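Local coordinates for Tlr1789 protein (Thermosynechococcus elongatus, PDB 2X8X) that probably takes part, as an Omp85-family outer-membrane protein, in polypeptide insertion or translocation, this fragment supplying its N-terminal run of POTRA domains, at residues A[7-12]-A[61-66]; A[13-18]-A[71-76]; A[87-92]-A[121-126]; A[152-157]-A[222-227]. One frame throughout, in Å; residues are numbered along the deposited sequence.

Contact 1 of 4, residues A[7-12]-A[61-66]; sequences IAEVVV and RDTPLG
A tight β-hairpin, with Pro64 and Leu65 as its two-residue loop, packs against the beginning of strand 5-13, where Ala8 and Glu9 meet Thr63, Leu65 and Gly66. The hairpin closes on itself: Thr63 N donates to Gly66 O at 2.6 Å and Gly66 N returns to Thr63 O at 3.1 Å, a hydrogen-bonded antiparallel pair. Against this turn Ala8 presses its one methyl, with CB 3.6 Å from Leu65 O and 3.9 Å from Leu65 CB, so a small apolar patch lies directly beside a carbonyl. Gly66 adopts a backbone conformation (phi 140°, psi -140°) suited to glycine, and its N lies 4.0 Å from the same methyl, Ala8 CB. The polar half of the contact belongs to Glu9. Its CG stands between the backbone N and the carbonyl carbon (chi1 70°), and the chain then extends until OE2 lies 3.3 Å from Thr63 OG1. That hydroxyl also sits 3.2 Å from Gly66 O, so a single proton has two acceptors within reach. Leu65 crosses the glutamate at about a right angle, CD1 being 3.9 Å from OE2. Ala8 and Glu9 pair instead with strand 66-75, through Val67 and Ile69. A first strand paired in parallel with the last strand of a C-terminal hairpin, 53-63 and 66-75, is the sheet topology of the β-α-α-β-β POTRA fold.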
loop_
_atom_site.group_PDB
_atom_site.type_symbol
_atom_site.label_atom_id
_atom_site.label_comp_id
_atom_site.label_asym_id
_atom_site.label_seq_id
_atom_site.Cartn_x
_atom_site.Cartn_y
_atom_site.Cartn_z
ATOM N N ILE A 7 -18.337 17.683 34.071
ATOM C CA ILE A 7 -19.176 17.369 32.912
ATOM C C ILE A 7 -20.518 16.827 33.365
ATOM O O ILE A 7 -20.555 15.954 34.223
ATOM C CB ILE A 7 -18.471 16.281 31.982
ATOM C CG1 ILE A 7 -17.054 16.711 31.589
ATOM C CG2 ILE A 7 -19.326 15.927 30.716
ATOM C CD1 ILE A 7 -16.924 18.186 31.136
ATOM N N ALA A 8 -21.621 17.351 32.802
ATOM C CA ALA A 8 -22.989 16.842 33.083
ATOM C C ALA A 8 -23.530 15.793 32.101
ATOM O O ALA A 8 -24.288 14.890 32.508
ATOM C CB ALA A 8 -23.981 17.984 33.191
ATOM N N GLU A 9 -23.203 15.926 30.802
ATOM C CA GLU A 9 -23.622 14.923 29.801
ATOM C C GLU A 9 -22.596 14.835 28.701
ATOM O O GLU A 9 -21.838 15.778 28.419
ATOM C CB GLU A 9 -25.065 15.123 29.231
ATOM C CG GLU A 9 -25.282 16.328 28.305
ATOM C CD GLU A 9 -26.802 16.680 28.021
ATOM O OE1 GLU A 9 -27.416 15.983 27.174
ATOM O OE2 GLU A 9 -27.378 17.653 28.623
ATOM N N VAL A 10 -22.595 13.660 28.101
ATOM C CA VAL A 10 -21.713 13.384 26.990
ATOM C C VAL A 10 -22.657 12.912 25.900
ATOM O O VAL A 10 -23.499 12.038 26.130
ATOM C CB VAL A 10 -20.621 12.326 27.379
ATOM C CG1 VAL A 10 -19.685 12.011 26.172
ATOM C CG2 VAL A 10 -19.783 12.850 28.518
ATOM N N VAL A 11 -22.584 13.552 24.732
ATOM C CA VAL A 11 -23.311 13.021 23.581
ATOM C C VAL A 11 -22.353 12.725 22.413
ATOM O O VAL A 11 -21.327 13.390 22.219
ATOM C CB VAL A 11 -24.525 13.942 23.182
ATOM C CG1 VAL A 11 -24.073 15.423 23.126
ATOM C CG2 VAL A 11 -25.218 13.466 21.857
ATOM N N VAL A 12 -22.674 11.684 21.666
ATOM C CA VAL A 12 -21.950 11.401 20.416
ATOM C C VAL A 12 -22.869 11.722 19.230
ATOM O O VAL A 12 -23.980 11.190 19.170
ATOM C CB VAL A 12 -21.509 9.921 20.403
ATOM C CG1 VAL A 12 -21.007 9.491 19.005
ATOM C CG2 VAL A 12 -20.452 9.677 21.468
ATOM N N ARG A 61 -20.622 22.758 25.351
ATOM C CA ARG A 61 -21.679 23.785 25.450
ATOM C C ARG A 61 -22.265 23.780 26.862
ATOM O O ARG A 61 -22.169 22.790 27.583
ATOM C CB ARG A 61 -22.803 23.531 24.429
ATOM N N ASP A 62 -22.874 24.890 27.253
ATOM C CA ASP A 62 -23.578 24.976 28.549
ATOM C C ASP A 62 -25.040 24.573 28.395
ATOM O O ASP A 62 -25.740 25.155 27.567
ATOM C CB ASP A 62 -23.497 26.398 29.117
ATOM C CG ASP A 62 -22.170 26.678 29.774
ATOM O OD1 ASP A 62 -21.373 25.733 29.979
ATOM O OD2 ASP A 62 -21.927 27.849 30.106
ATOM N N THR A 63 -25.499 23.576 29.162
ATOM C CA THR A 63 -26.910 23.137 29.088
ATOM C C THR A 63 -27.586 23.401 30.431
ATOM O O THR A 63 -26.905 23.841 31.389
ATOM C CB THR A 63 -27.143 21.625 28.633
ATOM O OG1 THR A 63 -26.775 20.718 29.683
ATOM C CG2 THR A 63 -26.459 21.267 27.243
ATOM N N PRO A 64 -28.921 23.166 30.499
ATOM C CA PRO A 64 -29.630 23.326 31.794
ATOM C C PRO A 64 -29.083 22.389 32.907
ATOM O O PRO A 64 -29.013 22.801 34.068
ATOM C CB PRO A 64 -31.115 23.080 31.439
ATOM C CG PRO A 64 -31.122 22.465 30.058
ATOM C CD PRO A 64 -29.844 22.874 29.381
ATOM N N LEU A 65 -28.668 21.173 32.524
ATOM C CA LEU A 65 -27.888 20.241 33.380
ATOM C C LEU A 65 -26.480 20.714 33.853
ATOM O O LEU A 65 -26.034 20.325 34.944
ATOM C CB LEU A 65 -27.742 18.846 32.702
ATOM C CG LEU A 65 -28.886 17.804 32.733
ATOM C CD1 LEU A 65 -28.372 16.444 32.221
ATOM C CD2 LEU A 65 -29.590 17.672 34.115
ATOM N N GLY A 66 -25.782 21.513 33.036
ATOM C CA GLY A 66 -24.396 21.938 33.305
ATOM C C GLY A 66 -23.644 21.892 31.978
ATOM O O GLY A 66 -24.215 22.248 30.945
#

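Contact 2 of 4, residues A[13-18]-A[71-76]; sequences EGATPE and FVVRPY
Glu13 gives up more surface here than any other residue, and both its bonds here are backbone bonds, made in parallel pairing with strand 66-75 around Val72. Glu13 N donates to Phe71 O at 3.0 Å (166° at the hydrogen), and Val73 N donates to Glu13 O at 2.9 Å. The second bond approaches nearly along the C=O axis, with a C=O...N angle of 178°. Val73, next in buried area, flanks this same oxygen with its CB at 3.7 Å and turns CG1 to Ala15 CB, 3.9 Å away, so apolar groups lie beside the bonded oxygen. Gly14 ends the pairing. Lacking a side chain, it brings CA to 3.5 Å from Val73 O in a CA-H...O contact, while its own O meets the ring of Pro75 at CD, 3.3 Å away. With no N-H to give, the proline continues the contact through ring carbons alone. Beyond Gly14 the chain leaves the sheet for helix 17-26, whose Leu19 and Glu20 touch Pro75 and Ala15. Val73 also touches Ile47 of helix 37-48 and Phe53 of strand 53-63, and Arg74 bonds through its backbone to Ala54 and Asp55 of that strand.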
loop_
_atom_site.group_PDB
_atom_site.type_symbol
_atom_site.label_atom_id
_atom_site.label_comp_id
_atom_site.label_asym_id
_atom_site.label_seq_id
_atom_site.Cartn_x
_atom_site.Cartn_y
_atom_site.Cartn_z
ATOM N N GLU A 13 -22.433 12.608 18.320
ATOM C CA GLU A 13 -23.189 12.930 17.099
ATOM C C GLU A 13 -22.485 12.482 15.822
ATOM O O GLU A 13 -21.299 12.755 15.640
ATOM C CB GLU A 13 -23.378 14.435 16.947
ATOM C CG GLU A 13 -24.348 15.057 17.923
ATOM C CD GLU A 13 -24.651 16.494 17.522
ATOM O OE1 GLU A 13 -24.161 16.893 16.409
ATOM O OE2 GLU A 13 -25.350 17.199 18.317
ATOM N N GLY A 14 -23.264 11.902 14.906
ATOM C CA GLY A 14 -22.797 11.625 13.563
ATOM C C GLY A 14 -22.471 10.174 13.342
ATOM O O GLY A 14 -22.089 9.812 12.252
ATOM N N ALA A 15 -22.621 9.345 14.375
ATOM C CA ALA A 15 -22.284 7.913 14.290
ATOM C C ALA A 15 -23.531 7.041 14.038
ATOM O O ALA A 15 -24.607 7.397 14.433
ATOM C CB ALA A 15 -21.511 7.446 15.562
ATOM N N THR A 16 -23.373 5.897 13.375
ATOM C CA THR A 16 -24.477 4.944 13.284
ATOM C C THR A 16 -24.466 4.095 14.579
ATOM O O THR A 16 -23.499 4.168 15.357
ATOM C CB THR A 16 -24.344 4.092 12.009
ATOM O OG1 THR A 16 -22.988 3.657 11.897
ATOM C CG2 THR A 16 -24.789 4.905 10.729
ATOM N N PRO A 17 -25.526 3.302 14.833
ATOM C CA PRO A 17 -25.611 2.731 16.196
ATOM C C PRO A 17 -24.424 1.811 16.539
ATOM O O PRO A 17 -23.794 1.981 17.594
ATOM C CB PRO A 17 -26.934 1.948 16.190
ATOM C CG PRO A 17 -27.630 2.310 14.884
ATOM C CD PRO A 17 -26.599 2.815 13.939
ATOM N N GLU A 18 -24.100 0.897 15.623
ATOM C CA GLU A 18 -22.944 0.015 15.745
ATOM C C GLU A 18 -21.677 0.750 16.263
ATOM O O GLU A 18 -20.996 0.297 17.207
ATOM C CB GLU A 18 -22.706 -0.664 14.392
ATOM N N PHE A 71 -19.173 15.002 21.172
ATOM C CA PHE A 71 -18.183 14.496 20.250
ATOM C C PHE A 71 -18.760 14.441 18.834
ATOM O O PHE A 71 -19.592 13.601 18.564
ATOM C CB PHE A 71 -17.702 13.139 20.737
ATOM C CG PHE A 71 -16.764 13.251 21.892
ATOM C CD1 PHE A 71 -17.182 12.968 23.198
ATOM C CD2 PHE A 71 -15.435 13.675 21.672
ATOM C CE1 PHE A 71 -16.255 13.088 24.269
ATOM C CE2 PHE A 71 -14.525 13.803 22.694
ATOM C CZ PHE A 71 -14.933 13.473 24.020
ATOM N N VAL A 72 -18.331 15.329 17.947
ATOM C CA VAL A 72 -18.876 15.256 16.568
ATOM C C VAL A 72 -17.926 14.421 15.689
ATOM O O VAL A 72 -16.770 14.764 15.546
ATOM C CB VAL A 72 -19.074 16.651 15.921
ATOM C CG1 VAL A 72 -19.929 16.525 14.624
ATOM C CG2 VAL A 72 -19.780 17.601 16.915
ATOM N N VAL A 73 -18.485 13.381 15.084
ATOM C CA VAL A 73 -17.756 12.359 14.413
ATOM C C VAL A 73 -18.326 12.274 12.995
ATOM O O VAL A 73 -19.525 12.498 12.815
ATOM C CB VAL A 73 -18.029 11.149 15.267
ATOM C CG1 VAL A 73 -18.724 10.021 14.602
ATOM C CG2 VAL A 73 -16.871 10.853 16.202
ATOM N N ARG A 74 -17.446 12.011 11.997
ATOM C CA ARG A 74 -17.799 11.914 10.570
ATOM C C ARG A 74 -17.106 10.605 10.134
ATOM O O ARG A 74 -15.883 10.570 10.006
ATOM C CB ARG A 74 -17.245 13.129 9.780
ATOM C CG ARG A 74 -17.680 13.144 8.331
ATOM C CD ARG A 74 -17.161 14.435 7.605
ATOM N NE ARG A 74 -16.514 13.788 6.506
ATOM C CZ ARG A 74 -15.256 13.886 6.110
ATOM N NH1 ARG A 74 -14.410 14.797 6.580
ATOM N NH2 ARG A 74 -14.908 13.074 5.145
ATOM N N PRO A 75 -17.851 9.514 10.132
ATOM C CA PRO A 75 -17.345 8.228 9.788
ATOM C C PRO A 75 -16.936 8.196 8.303
ATOM O O PRO A 75 -17.467 9.003 7.463
ATOM C CB PRO A 75 -18.551 7.328 9.932
ATOM C CG PRO A 75 -19.556 8.178 10.858
ATOM C CD PRO A 75 -19.272 9.528 10.523
ATOM N N TYR A 76 -16.056 7.259 7.968
ATOM C CA TYR A 76 -15.829 6.974 6.558
ATOM C C TYR A 76 -17.159 6.354 6.076
ATOM O O TYR A 76 -17.913 5.900 6.903
ATOM C CB TYR A 76 -14.668 5.987 6.335
ATOM C CG TYR A 76 -13.318 6.551 6.762
ATOM C CD1 TYR A 76 -12.725 7.619 6.062
ATOM C CD2 TYR A 76 -12.625 6.013 7.832
ATOM C CE1 TYR A 76 -11.497 8.184 6.461
ATOM C CE2 TYR A 76 -11.421 6.548 8.213
ATOM C CZ TYR A 76 -10.861 7.651 7.521
ATOM O OH TYR A 76 -9.621 8.174 7.939
#

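Contact 3 of 4, residues A[87-92]-A[121-126]; sequences NQVLTQ and TFYRDN
The loop around Leu90 runs beside the C-terminal end of helix 109-125, the closest pair of CA atoms being those of Leu90 and Tyr123, 7.9 Å apart. Side chains span that gap. Leu90 meets Tyr123 at about a right angle and packs closely on the phenol end of the ring, with CB 3.2 Å and CD2 3.4 Å from Tyr123 OH. Val89 reaches the same ring in its plane, CG2 touching the edge at CE1, 3.9 Å away. Phe122, the preceding residue of the helix, meets the same two residues: its CG lies anti to its backbone N (chi1 164°), and the ring beyond it brings CZ to 3.5 Å from Val89 O and CD2 to 4.2 Å from Leu90 CD1. Two asparagines fix the backbones on which these groups stand. Asn87 ND2 donates to Leu90 O at 3.1 Å with the acceptor in the amide plane, which pins the loop across its own turn. At the helix end, Phe122 O is gripped twice, by Asn126 N and by Asn126 ND2, which arrive from opposite faces of the carbonyl plane. A carboxylate outside the two segments adds a polar tie. Glu151 OE2 bonds to Tyr123 OH as well as to Gln88 N and Leu90 N, while its OE1 accepts from Val89 N, so one carboxylate ties loop and helix together. Just before Glu151, strand 144-150 brings Val149 against Leu90, Tyr123 and Asn87; past the loop, helix 92-99 begins with Thr91 OG1 bonded to Lys94 N.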
loop_
_atom_site.group_PDB
_atom_site.type_symbol
_atom_site.label_atom_id
_atom_site.label_comp_id
_atom_site.label_asym_id
_atom_site.label_seq_id
_atom_site.Cartn_x
_atom_site.Cartn_y
_atom_site.Cartn_z
ATOM N N ASN A 87 -2.760 -2.381 -12.492
ATOM C CA ASN A 87 -2.638 -3.807 -12.238
ATOM C C ASN A 87 -2.602 -4.660 -13.517
ATOM O O ASN A 87 -3.260 -4.311 -14.489
ATOM C CB ASN A 87 -3.831 -4.246 -11.438
ATOM C CG ASN A 87 -5.142 -3.925 -12.127
ATOM O OD1 ASN A 87 -5.386 -2.782 -12.520
ATOM N ND2 ASN A 87 -6.020 -4.916 -12.237
ATOM N N GLN A 88 -1.923 -5.812 -13.460
ATOM C CA GLN A 88 -1.828 -6.777 -14.580
ATOM C C GLN A 88 -1.895 -8.170 -13.991
ATOM O O GLN A 88 -2.862 -8.870 -14.200
ATOM C CB GLN A 88 -0.508 -6.689 -15.365
ATOM C CG GLN A 88 -0.335 -5.469 -16.328
ATOM C CD GLN A 88 0.532 -4.290 -15.690
ATOM O OE1 GLN A 88 1.209 -4.453 -14.615
ATOM N NE2 GLN A 88 0.502 -3.111 -16.354
ATOM N N VAL A 89 -0.855 -8.574 -13.270
ATOM C CA VAL A 89 -0.862 -9.907 -12.652
ATOM C C VAL A 89 -1.766 -10.017 -11.438
ATOM O O VAL A 89 -2.176 -11.117 -11.100
ATOM C CB VAL A 89 0.535 -10.448 -12.244
ATOM C CG1 VAL A 89 1.377 -10.723 -13.499
ATOM C CG2 VAL A 89 1.180 -9.566 -11.278
ATOM N N LEU A 90 -2.039 -8.885 -10.784
ATOM C CA LEU A 90 -3.151 -8.762 -9.826
ATOM C C LEU A 90 -4.431 -8.451 -10.556
ATOM O O LEU A 90 -4.564 -7.424 -11.246
ATOM C CB LEU A 90 -2.847 -7.676 -8.775
ATOM C CG LEU A 90 -3.929 -7.333 -7.695
ATOM C CD1 LEU A 90 -4.105 -8.409 -6.602
ATOM C CD2 LEU A 90 -3.573 -5.942 -7.032
ATOM N N THR A 91 -5.384 -9.352 -10.495
ATOM C CA THR A 91 -6.624 -9.115 -11.239
ATOM C C THR A 91 -7.608 -8.381 -10.341
ATOM O O THR A 91 -7.578 -8.520 -9.102
ATOM C CB THR A 91 -7.241 -10.436 -11.720
ATOM O OG1 THR A 91 -7.670 -11.175 -10.581
ATOM C CG2 THR A 91 -6.197 -11.285 -12.531
ATOM N N GLN A 92 -8.490 -7.578 -10.962
ATOM C CA GLN A 92 -9.599 -6.975 -10.250
ATOM C C GLN A 92 -10.396 -8.031 -9.454
ATOM O O GLN A 92 -10.831 -7.754 -8.343
ATOM C CB GLN A 92 -10.510 -6.166 -11.202
ATOM C CG GLN A 92 -11.658 -5.465 -10.449
ATOM C CD GLN A 92 -11.157 -4.444 -9.396
ATOM O OE1 GLN A 92 -10.352 -3.515 -9.718
ATOM N NE2 GLN A 92 -11.685 -4.559 -8.155
ATOM N N THR A 121 1.584 -8.980 -0.159
ATOM C CA THR A 121 1.961 -10.371 0.071
ATOM C C THR A 121 1.675 -11.222 -1.162
ATOM O O THR A 121 2.478 -12.072 -1.511
ATOM C CB THR A 121 1.249 -10.987 1.325
ATOM O OG1 THR A 121 1.601 -10.209 2.464
ATOM C CG2 THR A 121 1.678 -12.407 1.553
ATOM N N PHE A 122 0.558 -11.010 -1.840
ATOM C CA PHE A 122 0.345 -11.696 -3.106
ATOM C C PHE A 122 1.524 -11.459 -4.083
ATOM O O PHE A 122 2.093 -12.427 -4.608
ATOM C CB PHE A 122 -0.980 -11.337 -3.743
ATOM C CG PHE A 122 -1.076 -11.726 -5.209
ATOM C CD1 PHE A 122 -1.521 -13.016 -5.572
ATOM C CD2 PHE A 122 -0.703 -10.815 -6.215
ATOM C CE1 PHE A 122 -1.617 -13.400 -6.943
ATOM C CE2 PHE A 122 -0.767 -11.164 -7.588
ATOM C CZ PHE A 122 -1.228 -12.466 -7.963
ATOM N N TYR A 123 1.945 -10.220 -4.277
ATOM C CA TYR A 123 3.128 -10.018 -5.145
ATOM C C TYR A 123 4.363 -10.768 -4.645
ATOM O O TYR A 123 5.029 -11.455 -5.415
ATOM C CB TYR A 123 3.478 -8.529 -5.229
ATOM C CG TYR A 123 2.414 -7.735 -6.014
ATOM C CD1 TYR A 123 2.081 -8.086 -7.321
ATOM C CD2 TYR A 123 1.783 -6.597 -5.466
ATOM C CE1 TYR A 123 1.085 -7.346 -8.073
ATOM C CE2 TYR A 123 0.787 -5.848 -6.234
ATOM C CZ TYR A 123 0.461 -6.235 -7.506
ATOM O OH TYR A 123 -0.476 -5.559 -8.288
ATOM N N ARG A 124 4.688 -10.590 -3.383
ATOM C CA ARG A 124 5.953 -11.084 -2.857
ATOM C C ARG A 124 6.012 -12.580 -2.861
ATOM O O ARG A 124 7.036 -13.127 -3.158
ATOM C CB ARG A 124 6.151 -10.590 -1.430
ATOM C CG ARG A 124 7.588 -10.307 -1.009
ATOM C CD ARG A 124 7.576 -9.563 0.360
ATOM N NE ARG A 124 6.597 -10.191 1.256
ATOM C CZ ARG A 124 5.510 -9.599 1.780
ATOM N NH1 ARG A 124 5.222 -8.283 1.580
ATOM N NH2 ARG A 124 4.717 -10.355 2.543
ATOM N N ASP A 125 4.908 -13.237 -2.544
ATOM C CA ASP A 125 4.895 -14.701 -2.437
ATOM C C ASP A 125 4.887 -15.368 -3.817
ATOM O O ASP A 125 5.327 -16.496 -3.944
ATOM C CB ASP A 125 3.679 -15.213 -1.616
ATOM C CG ASP A 125 3.840 -15.000 -0.077
ATOM O OD1 ASP A 125 4.871 -14.399 0.400
ATOM O OD2 ASP A 125 2.891 -15.420 0.641
ATOM N N ASN A 126 4.375 -14.685 -4.828
ATOM C CA ASN A 126 4.323 -15.219 -6.178
ATOM C C ASN A 126 5.583 -14.871 -6.983
ATOM O O ASN A 126 5.715 -15.240 -8.162
ATOM C CB ASN A 126 3.052 -14.751 -6.862
ATOM C CG ASN A 126 1.852 -15.646 -6.531
ATOM O OD1 ASN A 126 1.839 -16.805 -6.900
ATOM N ND2 ASN A 126 0.845 -15.113 -5.827
#

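Contact 4 of 4, residues A[152-157]-A[222-227]; sequences GVVEQV and RRVNLI. Unlike the reference sequence in segment 222-227: Arg223 (reference Lys).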
loop_
_atom_site.group_PDB
_atom_site.type_symbol
_atom_site.label_atom_id
_atom_site.label_comp_id
_atom_site.label_asym_id
_atom_site.label_seq_id
_atom_site.Cartn_x
_atom_site.Cartn_y
_atom_site.Cartn_z
ATOM N N GLY A 152 5.927 -3.673 -11.227
ATOM C CA GLY A 152 7.332 -3.920 -11.639
ATOM C C GLY A 152 7.409 -4.330 -13.113
ATOM O O GLY A 152 8.060 -5.301 -13.474
ATOM N N VAL A 153 6.680 -3.630 -13.972
ATOM C CA VAL A 153 6.698 -3.880 -15.442
ATOM C C VAL A 153 8.098 -3.542 -16.027
ATOM O O VAL A 153 8.728 -2.518 -15.676
ATOM C CB VAL A 153 5.552 -3.067 -16.193
ATOM C CG1 VAL A 153 5.584 -3.308 -17.771
ATOM C CG2 VAL A 153 4.183 -3.444 -15.665
ATOM N N VAL A 154 8.572 -4.481 -16.860
ATOM C CA VAL A 154 9.825 -4.375 -17.616
ATOM C C VAL A 154 9.542 -3.560 -18.891
ATOM O O VAL A 154 8.821 -3.991 -19.795
ATOM C CB VAL A 154 10.464 -5.765 -17.901
ATOM C CG1 VAL A 154 11.712 -5.585 -18.754
ATOM C CG2 VAL A 154 10.911 -6.437 -16.554
ATOM N N GLU A 155 10.056 -2.348 -18.895
ATOM C CA GLU A 155 9.976 -1.423 -20.027
ATOM C C GLU A 155 11.022 -1.863 -21.094
ATOM O O GLU A 155 10.678 -2.105 -22.260
ATOM C CB GLU A 155 10.237 -0.005 -19.511
ATOM C CG GLU A 155 9.482 1.067 -20.243
ATOM C CD GLU A 155 9.787 2.472 -19.693
ATOM O OE1 GLU A 155 8.945 2.978 -18.891
ATOM O OE2 GLU A 155 10.861 3.045 -20.068
ATOM N N GLN A 156 12.296 -2.012 -20.699
ATOM C CA GLN A 156 13.283 -2.581 -21.608
ATOM C C GLN A 156 14.262 -3.497 -20.939
ATOM O O GLN A 156 14.338 -3.602 -19.700
ATOM C CB GLN A 156 14.081 -1.527 -22.421
ATOM C CG GLN A 156 14.362 -0.252 -21.664
ATOM C CD GLN A 156 15.018 0.830 -22.543
ATOM O OE1 GLN A 156 15.250 0.635 -23.732
ATOM N NE2 GLN A 156 15.321 1.967 -21.939
ATOM N N VAL A 157 14.999 -4.194 -21.772
ATOM C CA VAL A 157 16.107 -4.995 -21.254
ATOM C C VAL A 157 17.327 -4.586 -22.061
ATOM O O VAL A 157 17.301 -4.664 -23.297
ATOM C CB VAL A 157 15.869 -6.527 -21.404
ATOM C CG1 VAL A 157 17.087 -7.363 -20.876
ATOM C CG2 VAL A 157 14.581 -6.918 -20.717
ATOM N N ARG A 222 7.733 4.111 -12.435
ATOM C CA ARG A 222 7.084 3.015 -11.729
ATOM C C ARG A 222 7.444 1.693 -12.402
ATOM O O ARG A 222 7.220 0.599 -11.852
ATOM C CB ARG A 222 5.573 3.316 -11.737
ATOM C CG ARG A 222 5.316 4.141 -10.522
ATOM C CD ARG A 222 4.543 5.353 -10.557
ATOM N NE ARG A 222 3.200 5.085 -10.185
ATOM C CZ ARG A 222 2.285 5.903 -9.654
ATOM N NH1 ARG A 222 1.141 5.339 -9.524
ATOM N NH2 ARG A 222 2.401 7.210 -9.285
ATOM N N ARG A 223 8.056 1.802 -13.584
ATOM C CA ARG A 223 8.514 0.640 -14.351
ATOM C C ARG A 223 10.034 0.477 -14.320
ATOM O O ARG A 223 10.741 1.370 -13.791
ATOM C CB ARG A 223 8.014 0.774 -15.762
ATOM C CG ARG A 223 6.496 0.810 -15.749
ATOM C CD ARG A 223 5.953 0.708 -17.128
ATOM N NE ARG A 223 4.606 0.172 -17.046
ATOM C CZ ARG A 223 3.777 -0.014 -18.073
ATOM N NH1 ARG A 223 4.136 0.312 -19.313
ATOM N NH2 ARG A 223 2.574 -0.534 -17.844
ATOM N N VAL A 224 10.555 -0.637 -14.874
ATOM C CA VAL A 224 12.034 -0.817 -14.821
ATOM C C VAL A 224 12.699 -1.100 -16.134
ATOM O O VAL A 224 12.108 -1.716 -17.046
ATOM C CB VAL A 224 12.507 -1.948 -13.819
ATOM C CG1 VAL A 224 12.441 -1.428 -12.412
ATOM C CG2 VAL A 224 11.668 -3.123 -14.009
ATOM N N ASN A 225 13.940 -0.637 -16.190
ATOM C CA ASN A 225 14.908 -0.993 -17.204
ATOM C C ASN A 225 15.796 -2.123 -16.605
ATOM O O ASN A 225 16.537 -1.917 -15.616
ATOM C CB ASN A 225 15.677 0.288 -17.671
ATOM C CG ASN A 225 16.777 0.008 -18.789
ATOM O OD1 ASN A 225 16.830 -1.094 -19.397
ATOM N ND2 ASN A 225 17.666 1.026 -19.040
ATOM N N LEU A 226 15.665 -3.338 -17.141
ATOM C CA LEU A 226 16.480 -4.454 -16.622
ATOM C C LEU A 226 17.879 -4.455 -17.311
ATOM O O LEU A 226 17.972 -4.599 -18.563
ATOM C CB LEU A 226 15.812 -5.829 -16.787
ATOM C CG LEU A 226 16.760 -6.932 -16.292
ATOM C CD1 LEU A 226 16.423 -7.148 -14.871
ATOM C CD2 LEU A 226 16.669 -8.247 -17.009
ATOM N N ILE A 227 18.936 -4.345 -16.511
ATOM C CA ILE A 227 20.291 -4.231 -17.088
ATOM C C ILE A 227 20.947 -5.563 -16.820
ATOM O O ILE A 227 20.903 -6.043 -15.673
ATOM C CB ILE A 227 21.175 -3.172 -16.375
ATOM C CG1 ILE A 227 20.465 -1.814 -16.149
ATOM C CG2 ILE A 227 22.516 -3.019 -17.077
ATOM C CD1 ILE A 227 19.936 -1.153 -17.344
HETATM O O HOH W 1 5.484 -1.207 -12.763
HETATM O O HOH W 2 6.367 2.588 -20.127
#
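Val153 lies against one face of the Arg223 guanidinium, its CG1 3.7 Å above the plane and displaced toward the rim; arginine here replaces the lysine of the reference sequence. The two side chains run side by side and point the same way. The Glu155 carboxylate is turned 63° from the guanidinium and meets it through solvent: a water donates to Glu155 OE1 at 2.9 Å and accepts from Arg223 NH1 at 3.3 Å. Glu155 is also held by Gln219 N at OE2 and Asn220 N at OE1. A second pair of flat groups, the amides of Gln156 and Asn225, cross with planes 32° apart; Asn225 OD1 lies 3.5 Å from Gln156 CG and takes its hydrogen bond from Thr158 OG1. The backbones pair as parallel strands. Val224 N donates to Val153 O at 2.7 Å, Glu155 N to Val224 O at 2.8 Å, and Leu226 N to Gln156 O at 2.9 Å. Between the Val154-Val224 and Val157-Leu226 bridges two residues, Glu155 and Gln156, stand opposite the single Asn225, a β bulge that leaves Gln156 N buried without a partner. Val154 and Val157 nevertheless face the same side, packing on Val224 and on Leu226 CD2, the latter 4.0 Å from Val157 CG1. The chemistry therefore divides by face, valine and leucine on one side and the amides of Gln156 and Asn225 on the other. Glu155 and Arg223 stand apart from this division: their charged atoms are not in direct contact and a water bridges them, so any attraction is probably modest.

Overall arrangement
Contacts 1 and 2 interlock along the elongated chain, their segments alternating; contacts 3 and 4 follow in series, and contacts 1 and 4 lie on opposite sides of its centre with about 62 Å between their own centres. Contacts 1 and 2 share one sheet and touch through Val11 and Phe71, yet contact 1 is a surface meeting of side chains at a hairpin end, whereas contact 2, partly buried, rests on two parallel-strand bonds. Contact 4 likewise joins the strands that come first and last in chain order in its sheet, over a larger area and with a bulge. Contact 3, also partly buried, joins loop to helix by aromatic and aliphatic packing. It touches contact 4 through Gln88, where successive POTRA-family regions adjoin.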